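Local coordinates for protein hybrid kinase (Caulobacter vibrioides, PDB 6QRL) that is a sensor hybrid histidine kinase, probably autophosphorylating from ATP, whose pseudo-receiver domain binds cyclic di-GMP, the second messenger that activates the kinase, at residues E80-I85 against Y96-L101; S41-A46 against K66-R71. One frame throughout, in Å; residues are numbered along the deposited sequence.

Contact 1: residues E80-I85 against Y96-L101. With C2E (9,9'-[(2R,3R,3aS,5S,7aR,9R,10R,10aS,12S,14aR)-3,5,10,12-tetrahydroxy-5,12-dioxidooctahydro-2H,7H-difuro[3,2-d:3',2'-j][1,3,7,9,2,8]tetraoxadiphosphacyclododecine-2,9-diyl]bis(2-amino-1,9-dihydro-6H-purin-6-one)), chain C.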
ATOM      1  N   GLU A  80      -9.921   5.668  13.923  1.00 45.81           N
ATOM      2  CA  GLU A  80     -11.335   6.109  13.736  1.00 49.49           C
ATOM      3  C   GLU A  80     -11.892   5.574  12.407  1.00 45.25           C
ATOM      4  O   GLU A  80     -13.107   5.628  12.236  1.00 46.54           O
ATOM      5  CB  GLU A  80     -11.470   7.640  13.756  1.00 56.82           C
ATOM      6  CG  GLU A  80     -10.900   8.319  15.008  1.00 64.21           C
ATOM      7  CD  GLU A  80      -9.380   8.507  14.987  1.00 69.87           C
ATOM      8  OE1 GLU A  80      -8.677   7.696  15.649  1.00 74.42           O
ATOM      9  OE2 GLU A  80      -8.886   9.463  14.305  1.00 74.56           O
ATOM     10  N   GLN A  81     -11.058   5.114  11.476  1.00 39.82           N
ATOM     11  CA  GLN A  81     -11.524   4.687  10.120  1.00 40.62           C
ATOM     12  C   GLN A  81     -11.593   3.156  10.011  1.00 40.33           C
ATOM     13  O   GLN A  81     -11.743   2.664   8.897  1.00 37.93           O
ATOM     14  CB  GLN A  81     -10.623   5.225   9.004  1.00 38.83           C
ATOM     15  CG  GLN A  81     -10.622   6.748   8.865  1.00 39.79           C
ATOM     16  CD  GLN A  81      -9.451   7.245   8.036  1.00 37.93           C
ATOM     17  OE1 GLN A  81      -8.388   6.636   7.976  1.00 35.32           O
ATOM     18  NE2 GLN A  81      -9.643   8.360   7.351  1.00 39.26           N
ATOM     19  N   ARG A  82     -11.586   2.427  11.133  1.00 43.54           N
ATOM     20  CA  ARG A  82     -11.706   0.944  11.148  1.00 44.44           C
ATOM     21  C   ARG A  82     -13.076   0.520  10.627  1.00 42.21           C
ATOM     22  O   ARG A  82     -13.157  -0.578  10.078  1.00 41.55           O
ATOM     23  CB  ARG A  82     -11.431   0.391  12.546  1.00 48.28           C
ATOM     24  CG  ARG A  82      -9.964   0.528  12.925  1.00 51.51           C
ATOM     25  CD  ARG A  82      -9.805   0.381  14.425  1.00 54.89           C
ATOM     26  NE  ARG A  82      -9.161  -0.894  14.580  1.00 57.97           N
ATOM     27  CZ  ARG A  82      -7.977  -1.079  15.142  1.00 59.51           C
ATOM     28  NH1 ARG A  82      -7.318  -0.092  15.733  1.00 57.75           N
ATOM     29  NH2 ARG A  82      -7.487  -2.299  15.181  1.00 63.54           N
ATOM     30  N   ASP A  83     -14.093   1.370  10.741  1.00 42.43           N
ATOM     31  CA  ASP A  83     -15.461   1.079  10.223  1.00 43.54           C
ATOM     32  C   ASP A  83     -15.407   0.852   8.707  1.00 39.70           C
ATOM     33  O   ASP A  83     -16.333   0.244   8.205  1.00 43.23           O
ATOM     34  CB  ASP A  83     -16.480   2.166  10.596  1.00 47.69           C
ATOM     35  CG  ASP A  83     -16.142   3.612  10.212  1.00 49.64           C
ATOM     36  OD1 ASP A  83     -15.059   3.874   9.652  1.00 49.68           O
ATOM     37  OD2 ASP A  83     -16.978   4.489  10.512  1.00 59.90           O
ATOM     38  N   ARG A  84     -14.348   1.271   8.009  1.00 36.87           N
ATOM     39  CA  ARG A  84     -14.231   1.109   6.538  1.00 37.94           C
ATOM     40  C   ARG A  84     -13.619  -0.230   6.131  1.00 35.10           C
ATOM     41  O   ARG A  84     -13.566  -0.505   4.925  1.00 31.38           O
ATOM     42  CB  ARG A  84     -13.363   2.220   5.960  1.00 39.78           C
ATOM     43  CG  ARG A  84     -13.925   3.612   6.200  1.00 42.56           C
ATOM     44  CD  ARG A  84     -13.080   4.538   5.350  1.00 45.00           C
ATOM     45  NE  ARG A  84     -13.203   5.904   5.818  1.00 49.82           N
ATOM     46  CZ  ARG A  84     -12.524   6.936   5.311  1.00 51.64           C
ATOM     47  NH1 ARG A  84     -12.722   8.143   5.823  1.00 51.42           N
ATOM     48  NH2 ARG A  84     -11.620   6.752   4.354  1.00 46.32           N
ATOM     49  N   ILE A  85     -13.154  -1.045   7.064  1.00 35.60           N
ATOM     50  CA  ILE A  85     -12.384  -2.273   6.710  1.00 37.35           C
ATOM     51  C   ILE A  85     -13.208  -3.147   5.740  1.00 36.14           C
ATOM     52  O   ILE A  85     -12.665  -3.509   4.695  1.00 36.47           O
ATOM     53  CB  ILE A  85     -11.917  -2.993   7.989  1.00 40.09           C
ATOM     54  CG1 ILE A  85     -10.756  -2.207   8.621  1.00 43.64           C
ATOM     55  CG2 ILE A  85     -11.553  -4.440   7.704  1.00 43.10           C
ATOM     56  CD1 ILE A  85     -10.461  -2.550  10.080  1.00 45.39           C
ATOM     57  N   TYR A  96      -4.930  -3.878   6.039  1.00 31.03           N
ATOM     58  CA  TYR A  96      -4.833  -2.486   6.524  1.00 31.29           C
ATOM     59  C   TYR A  96      -3.666  -2.410   7.515  1.00 31.51           C
ATOM     60  O   TYR A  96      -3.238  -3.446   8.070  1.00 30.49           O
ATOM     61  CB  TYR A  96      -6.145  -2.050   7.171  1.00 32.67           C
ATOM     62  CG  TYR A  96      -6.461  -2.747   8.466  1.00 34.92           C
ATOM     63  CD1 TYR A  96      -7.237  -3.893   8.491  1.00 36.19           C
ATOM     64  CD2 TYR A  96      -5.948  -2.266   9.668  1.00 37.29           C
ATOM     65  CE1 TYR A  96      -7.486  -4.565   9.680  1.00 38.86           C
ATOM     66  CE2 TYR A  96      -6.212  -2.902  10.866  1.00 37.98           C
ATOM     67  CZ  TYR A  96      -6.998  -4.044  10.877  1.00 40.25           C
ATOM     68  OH  TYR A  96      -7.229  -4.667  12.063  1.00 39.40           O
ATOM     69  N   LEU A  97      -3.178  -1.196   7.710  1.00 29.53           N
ATOM     70  CA  LEU A  97      -2.211  -0.798   8.746  1.00 31.20           C
ATOM     71  C   LEU A  97      -2.800   0.427   9.435  1.00 32.50           C
ATOM     72  O   LEU A  97      -3.361   1.287   8.712  1.00 32.26           O
ATOM     73  CB  LEU A  97      -0.889  -0.472   8.051  1.00 31.32           C
ATOM     74  CG  LEU A  97      -0.138  -1.684   7.520  1.00 32.67           C
ATOM     75  CD1 LEU A  97       1.023  -1.278   6.625  1.00 33.23           C
ATOM     76  CD2 LEU A  97       0.330  -2.531   8.688  1.00 33.97           C
ATOM     77  N   ILE A  98      -2.663   0.508  10.752  1.00 34.52           N
ATOM     78  CA  ILE A  98      -3.152   1.640  11.583  1.00 36.02           C
ATOM     79  C   ILE A  98      -2.004   2.637  11.741  1.00 38.93           C
ATOM     80  O   ILE A  98      -0.906   2.221  12.135  1.00 37.49           O
ATOM     81  CB  ILE A  98      -3.666   1.131  12.943  1.00 39.87           C
ATOM     82  CG1 ILE A  98      -4.813   0.125  12.795  1.00 41.12           C
ATOM     83  CG2 ILE A  98      -4.035   2.303  13.844  1.00 39.86           C
ATOM     84  CD1 ILE A  98      -6.065   0.703  12.138  1.00 42.99           C
ATOM     85  N   LYS A  99      -2.268   3.906  11.413  1.00 39.84           N
ATOM     86  CA  LYS A  99      -1.374   5.075  11.606  1.00 40.62           C
ATOM     87  C   LYS A  99      -1.450   5.493  13.069  1.00 42.40           C
ATOM     88  O   LYS A  99      -2.543   5.639  13.595  1.00 44.33           O
ATOM     89  CB  LYS A  99      -1.787   6.222  10.679  1.00 41.09           C
ATOM     90  CG  LYS A  99      -1.408   6.029   9.221  1.00 41.09           C
ATOM     91  CD  LYS A  99      -1.891   7.166   8.292  1.00 42.52           C
ATOM     92  CE  LYS A  99      -3.398   7.230   8.111  1.00 42.61           C
ATOM     93  NZ  LYS A  99      -3.761   8.432   7.319  1.00 43.28           N
ATOM     94  N   PRO A 100      -0.319   5.662  13.799  1.00 43.45           N
ATOM     95  CA  PRO A 100       1.028   5.609  13.218  1.00 41.52           C
ATOM     96  C   PRO A 100       1.534   4.160  13.080  1.00 37.78           C
ATOM     97  O   PRO A 100       1.303   3.414  14.003  1.00 36.97           O
ATOM     98  CB  PRO A 100       1.866   6.359  14.285  1.00 45.15           C
ATOM     99  CG  PRO A 100       1.167   6.028  15.617  1.00 45.86           C
ATOM    100  CD  PRO A 100      -0.301   5.814  15.274  1.00 45.29           C
ATOM    101  N   LEU A 101       2.217   3.821  11.973  1.00 36.85           N
ATOM    102  CA  LEU A 101       2.596   2.426  11.608  1.00 35.79           C
ATOM    103  C   LEU A 101       3.660   1.865  12.557  1.00 34.57           C
ATOM    104  O   LEU A 101       4.669   2.568  12.869  1.00 31.70           O
ATOM    105  CB  LEU A 101       3.168   2.378  10.192  1.00 37.85           C
ATOM    106  CG  LEU A 101       2.317   2.899   9.037  1.00 43.04           C
ATOM    107  CD1 LEU A 101       2.751   2.245   7.719  1.00 42.24           C
ATOM    108  CD2 LEU A 101       0.826   2.688   9.269  1.00 42.54           C
TER
HETATM  109  P1  C2E C 401      -6.365  -4.792  15.408  1.00 45.60           P
HETATM  110  O2P C2E C 401      -6.104  -3.777  14.319  1.00 42.35           O
HETATM  111  O1P C2E C 401      -7.776  -5.126  15.788  1.00 46.55           O
HETATM  112  O5' C2E C 401      -5.738  -6.161  14.860  1.00 46.13           O
HETATM  113  C5' C2E C 401      -6.047  -7.374  15.549  1.00 48.76           C
HETATM  114  C4' C2E C 401      -5.347  -8.486  14.828  1.00 49.19           C
HETATM  115  O4' C2E C 401      -5.939  -8.666  13.527  1.00 49.60           O
HETATM  116  C3' C2E C 401      -3.879  -8.228  14.532  1.00 50.63           C
HETATM  117  O3' C2E C 401      -3.164  -8.551  15.737  1.00 51.01           O
HETATM  118  C2' C2E C 401      -3.620  -9.144  13.314  1.00 50.82           C
HETATM  119  O2' C2E C 401      -2.979 -10.347  13.683  1.00 51.47           O
HETATM  120  C1' C2E C 401      -5.021  -9.388  12.736  1.00 51.24           C
HETATM  121  N9  C2E C 401      -5.238  -8.929  11.364  1.00 51.45           N
HETATM  122  C8  C2E C 401      -6.072  -9.526  10.449  1.00 50.17           C
HETATM  123  N7  C2E C 401      -6.149  -8.866   9.318  1.00 49.44           N
HETATM  124  C5  C2E C 401      -5.338  -7.755   9.503  1.00 45.29           C
HETATM  125  C6  C2E C 401      -5.037  -6.691   8.623  1.00 42.72           C
HETATM  126  O6  C2E C 401      -5.471  -6.486   7.488  1.00 41.11           O
HETATM  127  N1  C2E C 401      -4.180  -5.762   9.212  1.00 42.09           N
HETATM  128  C2  C2E C 401      -3.655  -5.850  10.479  1.00 42.64           C
HETATM  129  N2  C2E C 401      -2.847  -4.848  10.863  1.00 42.44           N
HETATM  130  N3  C2E C 401      -3.933  -6.854  11.315  1.00 45.19           N
HETATM  131  C4  C2E C 401      -4.775  -7.771  10.765  1.00 47.55           C
HETATM  132  P11 C2E C 401      -1.864  -7.664  16.048  1.00 47.66           P
HETATM  133  O21 C2E C 401      -1.131  -7.555  14.745  1.00 48.11           O
HETATM  134  O11 C2E C 401      -1.170  -8.258  17.239  1.00 50.94           O
HETATM  135  O5A C2E C 401      -2.437  -6.238  16.501  1.00 45.68           O
HETATM  136  C5A C2E C 401      -3.022  -6.038  17.823  1.00 45.60           C
HETATM  137  C4A C2E C 401      -3.474  -4.605  17.949  1.00 44.32           C
HETATM  138  O4A C2E C 401      -2.316  -3.743  18.071  1.00 43.63           O
HETATM  139  C3A C2E C 401      -4.237  -4.032  16.758  1.00 42.98           C
HETATM  140  O3A C2E C 401      -5.604  -4.467  16.801  1.00 46.44           O
HETATM  141  C2A C2E C 401      -4.024  -2.534  16.958  1.00 42.60           C
HETATM  142  O2A C2E C 401      -4.796  -1.881  17.934  1.00 47.39           O
HETATM  143  C1A C2E C 401      -2.577  -2.496  17.450  1.00 42.47           C
HETATM  144  N91 C2E C 401      -1.659  -2.318  16.340  1.00 37.04           N
HETATM  145  C81 C2E C 401      -1.190  -3.328  15.539  1.00 36.15           C
HETATM  146  N71 C2E C 401      -0.425  -2.902  14.561  1.00 35.73           N
HETATM  147  C51 C2E C 401      -0.404  -1.525  14.734  1.00 35.41           C
HETATM  148  C61 C2E C 401       0.274  -0.542  13.979  1.00 35.99           C
HETATM  149  O61 C2E C 401       0.934  -0.703  12.943  1.00 36.49           O
HETATM  150  N11 C2E C 401       0.049   0.734  14.504  1.00 36.74           N
HETATM  151  C21 C2E C 401      -0.712   1.023  15.612  1.00 35.67           C
HETATM  152  N21 C2E C 401      -0.768   2.320  15.957  1.00 35.57           N
HETATM  153  N31 C2E C 401      -1.374   0.104  16.311  1.00 34.90           N
HETATM  154  C41 C2E C 401      -1.160  -1.145  15.830  1.00 36.18           C
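Ile85 lies over one face of the Tyr96 ring. Ile85 CD1 makes a CH-pi contact there, 3.9 Å from the Tyr96 ring centroid, and is nearest to Tyr96 CE1 on that side of the ring. A guanine of cyclic di-GMP covers the opposite face, with its N1 over the ring centre, so the tyrosine is sandwiched between isoleucine and ligand.

Hydrogen bonds fix the same guanine at its edge. Tyr96 N donates to C2E O6 at 3.0 Å, while C2E N1 and N2 both donate to Tyr96 O. At the far end of the ring Tyr96 OH donates to C2E O2P, a phosphate oxygen, at 2.7 Å. The second guanine is held by Pro100 O, which accepts from both C2E N11 and N21.

Arg82 reaches the same phosphate with its guanidinium edge. The modelled approach of its NH2 is too short to be trusted in detail. A bend at chi3 (109°) lets one guanidinium face rest on Ile98, whose CG1 is 3.9 Å from Arg82 NH1.

This is part of the cyclic di-GMP site of the pseudo-receiver domain. Arg82 from 3-10 segment 80-84 and Ile85, first in helix 85-91, pack beside edge strand 95-98. Tyr96 also touches Val75 and Leu77 of neighbouring strand 73-77.

Contact 2: residues S41-A46 against K66-R71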
ATOM      1  N   SER A  41       0.846   7.816  -9.604  1.00 37.30           N
ATOM      2  CA  SER A  41       2.307   8.071  -9.578  1.00 38.56           C
ATOM      3  C   SER A  41       3.033   6.859  -8.976  1.00 37.49           C
ATOM      4  O   SER A  41       4.156   6.551  -9.381  1.00 36.56           O
ATOM      5  CB  SER A  41       2.619   9.392  -8.897  1.00 40.84           C
ATOM      6  OG  SER A  41       2.202   9.363  -7.532  1.00 42.51           O
ATOM      7  N   ALA A  42       2.403   6.128  -8.060  1.00 36.26           N
ATOM      8  CA  ALA A  42       2.929   4.864  -7.496  1.00 35.22           C
ATOM      9  C   ALA A  42       3.008   3.793  -8.595  1.00 37.16           C
ATOM     10  O   ALA A  42       4.038   3.121  -8.686  1.00 40.16           O
ATOM     11  CB  ALA A  42       2.061   4.424  -6.343  1.00 34.01           C
ATOM     12  N   LEU A  43       1.992   3.671  -9.441  1.00 37.97           N
ATOM     13  CA  LEU A  43       2.004   2.701 -10.567  1.00 40.23           C
ATOM     14  C   LEU A  43       3.104   3.088 -11.564  1.00 42.20           C
ATOM     15  O   LEU A  43       3.787   2.191 -12.045  1.00 42.70           O
ATOM     16  CB  LEU A  43       0.629   2.655 -11.238  1.00 40.60           C
ATOM     17  CG  LEU A  43      -0.492   2.016 -10.405  1.00 41.25           C
ATOM     18  CD1 LEU A  43      -1.810   2.053 -11.179  1.00 41.82           C
ATOM     19  CD2 LEU A  43      -0.162   0.589  -9.999  1.00 40.77           C
ATOM     20  N   ALA A  44       3.294   4.372 -11.847  1.00 41.63           N
ATOM     21  CA  ALA A  44       4.272   4.831 -12.864  1.00 42.70           C
ATOM     22  C   ALA A  44       5.694   4.697 -12.313  1.00 42.66           C
ATOM     23  O   ALA A  44       6.580   4.515 -13.115  1.00 44.01           O
ATOM     24  CB  ALA A  44       3.975   6.242 -13.295  1.00 42.96           C
ATOM     25  N   GLY A  45       5.906   4.798 -10.997  1.00 41.02           N
ATOM     26  CA  GLY A  45       7.245   4.982 -10.401  1.00 42.98           C
ATOM     27  C   GLY A  45       7.801   3.724  -9.739  1.00 42.14           C
ATOM     28  O   GLY A  45       9.015   3.703  -9.399  1.00 42.33           O
ATOM     29  N   ALA A  46       6.962   2.717  -9.514  1.00 40.95           N
ATOM     30  CA  ALA A  46       7.377   1.517  -8.751  1.00 41.12           C
ATOM     31  C   ALA A  46       7.475   0.319  -9.689  1.00 40.78           C
ATOM     32  O   ALA A  46       6.765   0.234 -10.691  1.00 39.79           O
ATOM     33  CB  ALA A  46       6.443   1.269  -7.595  1.00 39.62           C
ATOM     34  N   LYS A  66     -10.043   2.902  -4.600  1.00 42.70           N
ATOM     35  CA  LYS A  66      -9.933   1.699  -5.466  1.00 45.41           C
ATOM     36  C   LYS A  66      -8.477   1.250  -5.466  1.00 41.20           C
ATOM     37  O   LYS A  66      -7.599   1.947  -5.967  1.00 43.33           O
ATOM     38  CB  LYS A  66     -10.374   1.972  -6.908  1.00 50.25           C
ATOM     39  CG  LYS A  66     -11.513   2.960  -7.080  1.00 58.04           C
ATOM     40  CD  LYS A  66     -12.870   2.429  -6.622  1.00 64.60           C
ATOM     41  CE  LYS A  66     -13.943   3.504  -6.612  1.00 68.03           C
ATOM     42  NZ  LYS A  66     -15.011   3.206  -5.627  1.00 69.23           N
ATOM     43  N   PRO A  67      -8.184   0.039  -4.977  1.00 36.28           N
ATOM     44  CA  PRO A  67      -6.851  -0.524  -5.120  1.00 36.51           C
ATOM     45  C   PRO A  67      -6.686  -0.921  -6.589  1.00 36.66           C
ATOM     46  O   PRO A  67      -7.620  -1.412  -7.208  1.00 34.40           O
ATOM     47  CB  PRO A  67      -6.928  -1.704  -4.141  1.00 36.56           C
ATOM     48  CG  PRO A  67      -8.340  -2.193  -4.280  1.00 37.51           C
ATOM     49  CD  PRO A  67      -9.145  -0.918  -4.406  1.00 38.81           C
ATOM     50  N   PRO A  68      -5.526  -0.683  -7.225  1.00 36.81           N
ATOM     51  CA  PRO A  68      -5.343  -1.078  -8.625  1.00 37.48           C
ATOM     52  C   PRO A  68      -5.553  -2.584  -8.868  1.00 38.57           C
ATOM     53  O   PRO A  68      -5.032  -3.430  -8.120  1.00 37.38           O
ATOM     54  CB  PRO A  68      -3.883  -0.726  -8.925  1.00 38.52           C
ATOM     55  CG  PRO A  68      -3.470   0.230  -7.832  1.00 37.82           C
ATOM     56  CD  PRO A  68      -4.344  -0.050  -6.628  1.00 35.87           C
ATOM     57  N   ALA A  69      -6.287  -2.903  -9.927  1.00 39.37           N
ATOM     58  CA  ALA A  69      -6.579  -4.288 -10.353  1.00 40.74           C
ATOM     59  C   ALA A  69      -5.258  -5.031 -10.599  1.00 40.74           C
ATOM     60  O   ALA A  69      -4.315  -4.447 -11.167  1.00 39.63           O
ATOM     61  CB  ALA A  69      -7.480  -4.285 -11.576  1.00 41.08           C
ATOM     62  N   GLY A  70      -5.182  -6.277 -10.139  1.00 41.29           N
ATOM     63  CA  GLY A  70      -4.045  -7.178 -10.374  1.00 40.74           C
ATOM     64  C   GLY A  70      -2.827  -6.805  -9.551  1.00 39.56           C
ATOM     65  O   GLY A  70      -1.771  -7.425  -9.757  1.00 41.24           O
ATOM     66  N   ARG A  71      -2.946  -5.861  -8.616  1.00 36.71           N
ATOM     67  CA  ARG A  71      -1.823  -5.465  -7.732  1.00 35.89           C
ATOM     68  C   ARG A  71      -2.133  -5.872  -6.288  1.00 35.35           C
ATOM     69  O   ARG A  71      -3.307  -6.221  -5.979  1.00 34.60           O
ATOM     70  CB  ARG A  71      -1.564  -3.970  -7.919  1.00 35.10           C
ATOM     71  CG  ARG A  71      -1.168  -3.579  -9.351  1.00 35.29           C
ATOM     72  CD  ARG A  71       0.127  -4.214  -9.852  1.00 36.54           C
ATOM     73  NE  ARG A  71       1.256  -3.804  -9.010  1.00 37.54           N
ATOM     74  CZ  ARG A  71       2.170  -2.877  -9.295  1.00 38.00           C
ATOM     75  NH1 ARG A  71       2.149  -2.245 -10.458  1.00 39.24           N
ATOM     76  NH2 ARG A  71       3.119  -2.594  -8.407  1.00 37.06           N
TER
HETATM   77  O   HOH W   1       4.312  -0.304 -10.896  1.00 47.44           O
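Leu43 points its two methyl groups at the Pro68 ring, and the two side chains meet at a slant. Leu43 CD2 is 4.0 Å from Pro68 CG, and Leu43 CD1 is 4.1 Å from Pro68 CB. Both methyls therefore rest on the same CB-CG side of the proline. With CG anti to the carbonyl carbon (chi1 -70°), the branch of Leu43 extends from the helix to the loop.

Arg71 runs past Leu43 in the opposite direction. Arg71 NH1 comes 3.7 Å from Leu43 CD2, an oblique approach. The arginine chain folds at chi2 and chi3, both near -60°, which turns the guanidinium back toward the end of helix 39-45.

A water lies at the edge of that guanidinium, in its plane, and accepts from Arg71 NH1 at 2.9 Å. It can donate to Leu43 O at 2.8 Å and lies close to Ala46 O. More acceptors are in reach than it has protons, so it probably bridges the arginine to the helix end without holding every bond at once. Arg71 NH2 has its own partner in Ala50 O. The loop side is shaped by a type II turn from Pro68 to Arg71, closed by Arg71 N to Pro68 O, with Gly70 at positive phi.

Leucine, proline and arginine all touch Leu52 of strand 51-55. The arrangement belongs to the receiver-like alpha/beta fold: a helix flanking the parallel sheet meets the loop that joins strands 51-55 and 73-77.

Contacts 1 and 2 lie on opposite sides of the centre of one receiver-like domain, with centres about 20 Å apart and no touch between them. Contact 1 is partly buried and uses edge strand 95-98; contact 2 is a surface contact between helix 39-45 and a loop. Contact 1 thus involves a strand of the sheet, contact 2 only elements flanking it; side chains of both touch strand 73-77. Their chemistry differs with place. In contact 1 an aromatic ring and an arginine serve the bound nucleotide. In contact 2 an arginine instead serves a water and backbone carbonyls, away from the annotated sites.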